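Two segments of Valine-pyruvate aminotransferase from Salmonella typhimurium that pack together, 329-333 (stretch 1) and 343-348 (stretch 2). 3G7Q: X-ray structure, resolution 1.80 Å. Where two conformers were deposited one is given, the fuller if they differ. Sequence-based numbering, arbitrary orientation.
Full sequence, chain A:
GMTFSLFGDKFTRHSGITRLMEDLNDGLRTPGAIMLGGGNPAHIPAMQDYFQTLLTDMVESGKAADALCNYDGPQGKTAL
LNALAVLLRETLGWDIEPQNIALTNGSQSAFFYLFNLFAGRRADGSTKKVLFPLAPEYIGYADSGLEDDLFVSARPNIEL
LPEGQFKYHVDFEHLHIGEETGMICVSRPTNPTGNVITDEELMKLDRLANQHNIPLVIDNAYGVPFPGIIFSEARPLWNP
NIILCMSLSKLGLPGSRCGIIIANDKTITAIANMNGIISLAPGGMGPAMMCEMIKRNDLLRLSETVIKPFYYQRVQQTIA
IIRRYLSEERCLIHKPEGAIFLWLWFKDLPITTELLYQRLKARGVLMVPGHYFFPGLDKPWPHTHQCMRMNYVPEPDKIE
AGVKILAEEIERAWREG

Stretch 1, residues 329-333: ERCLI
Stretch 2 343-348: WLWFKD

Two antiparallel strand ends meet here, Leu 332 opposite Trp 345 and Ile 333 opposite Leu 344: Leu 332 CA lies 5.0 Å from Trp 345 CA, and Ile 333 CA lies 4.9 Å from Leu 344 CA; beyond the strands, Cys 331 still lies beside Phe 346 at 4.6 Å between CA atoms. Both strands are extended (phi/psi -96/139 at Leu 332, -112/108 at Trp 345), and the register makes this a hydrogen-bonded pair: Leu 332 N donates to Trp 345 O at 2.8 Å, and Trp 345 N to Leu 332 O at 2.7 Å, both nearly linear. The next pair has no such bonds between its members; instead Ile 333 CA approaches Trp 343 O at 3.5 Å, and Leu 344 CA approaches Leu 332 O at 3.6 Å, as CA-H...O contacts.

Alternation sends Leu 332 and Trp 345 to one face of the sheet. Leu 332 is m,t and Trp 345 is t with chi2 26°, a combination that sets Leu 332 CD1 3.6 Å from Trp 345 CE3 and 4.0 Å from the centroid of the six-membered ring, an off-centre CH-pi contact. The same methyl, Leu 332 CD1, meets Lys 347 CD at 3.8 Å. Lys 347 runs t,t,t before chi4 turns to m, and its NZ forms a salt bridge with Asp 348 OD2 at 3.0 Å, so its aliphatic stem packs while its charge is paired locally.

On the other face, Ile 333 (m,t) and Leu 344 (m,t) meet more loosely, Ile 333 CG1 to Leu 344 CD2 at 4.1 Å. Cys 331, chi1 t, places SG 3.9 Å from Leu 344 CB and 3.8 Å from Phe 346 CE1, oblique to the ring. Phe 346 (chi1 m, chi2 -62°) brings its ring edge to the backbone, CD1 lying 3.4 Å from Arg 330 O.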

ATOM      1  N   GLU A 329      23.919  12.917  34.921  1.00 28.87           N
ATOM      2  CA  GLU A 329      24.146  11.781  35.827  1.00 29.02           C
ATOM      3  C   GLU A 329      23.009  10.762  35.784  1.00 31.00           C
ATOM      4  O   GLU A 329      23.204   9.642  36.220  1.00 33.86           O
ATOM      5  CB  GLU A 329      24.378  12.240  37.290  1.00 31.17           C
ATOM      6  CG  GLU A 329      25.640  13.126  37.320  1.00 37.02           C
ATOM      7  CD  GLU A 329      26.240  13.371  38.679  1.00 50.03           C
ATOM      8  OE1 GLU A 329      25.556  13.168  39.696  1.00 44.30           O
ATOM      9  OE2 GLU A 329      27.420  13.810  38.714  1.00 58.38           O
ATOM     10  N   ARG A 330      21.847  11.158  35.272  0.50 30.92           N
ATOM     11  CA  ARG A 330      20.683  10.274  35.194  0.50 30.96           C
ATOM     12  C   ARG A 330      20.050  10.177  33.802  0.50 31.82           C
ATOM     13  O   ARG A 330      19.137   9.379  33.613  0.50 29.45           O
ATOM     14  CB  ARG A 330      19.640  10.748  36.203  0.50 33.40           C
ATOM     15  CG  ARG A 330      20.099  10.636  37.655  0.50 29.99           C
ATOM     16  CD  ARG A 330      20.177   9.226  38.084  0.50 38.00           C
ATOM     17  NE  ARG A 330      20.506   9.109  39.499  0.50 35.77           N
ATOM     18  CZ  ARG A 330      21.714   8.909  40.010  0.50 37.67           C
ATOM     19  NH1 ARG A 330      22.793   8.794  39.250  0.50 35.83           N
ATOM     20  NH2 ARG A 330      21.838   8.804  41.328  0.50 40.16           N
ATOM     21  N   CYS A 331      20.483  11.018  32.858  1.00 31.30           N
ATOM     22  CA  CYS A 331      19.973  10.950  31.482  1.00 29.12           C
ATOM     23  C   CYS A 331      20.901  11.594  30.466  1.00 31.36           C
ATOM     24  O   CYS A 331      21.108  12.813  30.492  1.00 30.32           O
ATOM     25  CB  CYS A 331      18.599  11.625  31.421  1.00 29.97           C
ATOM     26  SG  CYS A 331      17.750  11.470  29.795  1.00 32.65           S
ATOM     27  N   LEU A 332      21.484  10.773  29.596  1.00 28.74           N
ATOM     28  CA  LEU A 332      22.270  11.250  28.466  1.00 28.03           C
ATOM     29  C   LEU A 332      21.312  11.272  27.261  1.00 30.42           C
ATOM     30  O   LEU A 332      20.507  10.360  27.078  1.00 32.13           O
ATOM     31  CB  LEU A 332      23.482  10.384  28.200  1.00 29.12           C
ATOM     32  CG  LEU A 332      24.513  10.344  29.335  1.00 29.27           C
ATOM     33  CD1 LEU A 332      25.640   9.356  29.066  1.00 32.16           C
ATOM     34  CD2 LEU A 332      25.095  11.742  29.580  1.00 31.13           C
ATOM     35  N   ILE A 333      21.422  12.309  26.453  1.00 30.35           N
ATOM     36  CA  ILE A 333      20.517  12.532  25.331  1.00 28.78           C
ATOM     37  C   ILE A 333      21.318  12.444  24.051  1.00 30.13           C
ATOM     38  O   ILE A 333      22.323  13.131  23.896  1.00 28.88           O
ATOM     39  CB  ILE A 333      19.873  13.922  25.455  1.00 30.67           C
ATOM     40  CG1 ILE A 333      19.086  14.056  26.781  1.00 31.35           C
ATOM     41  CG2 ILE A 333      18.927  14.195  24.262  1.00 31.80           C
ATOM     42  CD1 ILE A 333      18.563  15.512  27.067  1.00 30.32           C
ATOM     43  N   TRP A 343      16.368  10.420  21.922  1.00 29.01           N
ATOM     44  CA  TRP A 343      16.830   9.100  22.367  1.00 29.02           C
ATOM     45  C   TRP A 343      17.537   9.318  23.683  1.00 27.99           C
ATOM     46  O   TRP A 343      18.595  10.004  23.753  1.00 29.14           O
ATOM     47  CB  TRP A 343      17.744   8.514  21.319  1.00 29.62           C
ATOM     48  CG  TRP A 343      18.360   7.176  21.576  1.00 27.09           C
ATOM     49  CD1 TRP A 343      19.646   6.913  21.900  1.00 29.09           C
ATOM     50  CD2 TRP A 343      17.722   5.899  21.401  1.00 27.52           C
ATOM     51  NE1 TRP A 343      19.846   5.571  21.972  1.00 29.37           N
ATOM     52  CE2 TRP A 343      18.686   4.921  21.667  1.00 29.95           C
ATOM     53  CE3 TRP A 343      16.423   5.500  21.071  1.00 29.32           C
ATOM     54  CZ2 TRP A 343      18.410   3.551  21.603  1.00 29.17           C
ATOM     55  CZ3 TRP A 343      16.144   4.140  20.987  1.00 29.22           C
ATOM     56  CH2 TRP A 343      17.136   3.187  21.255  1.00 28.00           C
ATOM     57  N   LEU A 344      16.955   8.711  24.719  1.00 27.81           N
ATOM     58  CA  LEU A 344      17.411   8.882  26.089  1.00 29.45           C
ATOM     59  C   LEU A 344      18.161   7.652  26.558  1.00 28.55           C
ATOM     60  O   LEU A 344      17.628   6.545  26.488  1.00 29.25           O
ATOM     61  CB  LEU A 344      16.223   9.121  27.014  1.00 29.09           C
ATOM     62  CG  LEU A 344      15.230  10.221  26.550  1.00 33.82           C
ATOM     63  CD1 LEU A 344      14.058  10.362  27.546  1.00 30.39           C
ATOM     64  CD2 LEU A 344      15.937  11.550  26.271  1.00 30.44           C
ATOM     65  N   TRP A 345      19.384   7.866  27.040  1.00 29.14           N
ATOM     66  CA  TRP A 345      20.229   6.822  27.592  1.00 28.87           C
ATOM     67  C   TRP A 345      20.385   7.074  29.094  1.00 29.29           C
ATOM     68  O   TRP A 345      21.069   8.008  29.488  1.00 28.11           O
ATOM     69  CB  TRP A 345      21.574   6.787  26.881  1.00 29.23           C
ATOM     70  CG  TRP A 345      22.596   5.855  27.461  1.00 27.72           C
ATOM     71  CD1 TRP A 345      22.370   4.710  28.188  1.00 32.03           C
ATOM     72  CD2 TRP A 345      24.019   5.935  27.274  1.00 26.98           C
ATOM     73  NE1 TRP A 345      23.575   4.122  28.524  1.00 31.48           N
ATOM     74  CE2 TRP A 345      24.597   4.851  27.971  1.00 31.10           C
ATOM     75  CE3 TRP A 345      24.857   6.824  26.598  1.00 29.53           C
ATOM     76  CZ2 TRP A 345      25.975   4.639  28.013  1.00 30.56           C
ATOM     77  CZ3 TRP A 345      26.250   6.615  26.664  1.00 30.32           C
ATOM     78  CH2 TRP A 345      26.778   5.539  27.382  1.00 31.73           C
ATOM     79  N   PHE A 346      19.735   6.236  29.897  1.00 29.34           N
ATOM     80  CA  PHE A 346      19.749   6.326  31.357  1.00 27.03           C
ATOM     81  C   PHE A 346      20.977   5.554  31.767  1.00 28.17           C
ATOM     82  O   PHE A 346      20.928   4.374  32.120  1.00 28.07           O
ATOM     83  CB  PHE A 346      18.439   5.780  31.932  1.00 27.35           C
ATOM     84  CG  PHE A 346      17.218   6.433  31.334  1.00 27.38           C
ATOM     85  CD1 PHE A 346      16.995   7.797  31.489  1.00 28.83           C
ATOM     86  CD2 PHE A 346      16.303   5.697  30.583  1.00 28.88           C
ATOM     87  CE1 PHE A 346      15.885   8.391  30.942  1.00 31.10           C
ATOM     88  CE2 PHE A 346      15.188   6.302  30.039  1.00 32.17           C
ATOM     89  CZ  PHE A 346      14.979   7.642  30.206  1.00 30.46           C
ATOM     90  N   LYS A 347      22.126   6.223  31.686  1.00 29.21           N
ATOM     91  CA  LYS A 347      23.406   5.494  31.786  1.00 31.19           C
ATOM     92  C   LYS A 347      23.541   4.730  33.097  1.00 31.80           C
ATOM     93  O   LYS A 347      23.322   5.276  34.157  1.00 35.17           O
ATOM     94  CB  LYS A 347      24.620   6.409  31.540  1.00 34.50           C
ATOM     95  CG  LYS A 347      25.978   5.669  31.555  1.00 35.60           C
ATOM     96  CD  LYS A 347      27.148   6.502  30.976  1.00 35.63           C
ATOM     97  CE  LYS A 347      28.452   5.667  30.938  1.00 40.45           C
ATOM     98  NZ  LYS A 347      28.892   5.308  32.310  1.00 45.88           N
ATOM     99  N   ASP A 348      23.833   3.440  32.968  1.00 34.30           N
ATOM    100  CA  ASP A 348      23.989   2.530  34.108  1.00 35.65           C
ATOM    101  C   ASP A 348      22.705   2.377  34.959  1.00 36.74           C
ATOM    102  O   ASP A 348      22.788   1.979  36.128  1.00 36.84           O
ATOM    103  CB  ASP A 348      25.195   2.927  34.985  1.00 37.34           C
ATOM    104  CG  ASP A 348      26.488   2.992  34.198  1.00 36.43           C
ATOM    105  OD1 ASP A 348      26.714   2.149  33.302  1.00 42.51           O
ATOM    106  OD2 ASP A 348      27.266   3.903  34.467  1.00 44.86           O
TER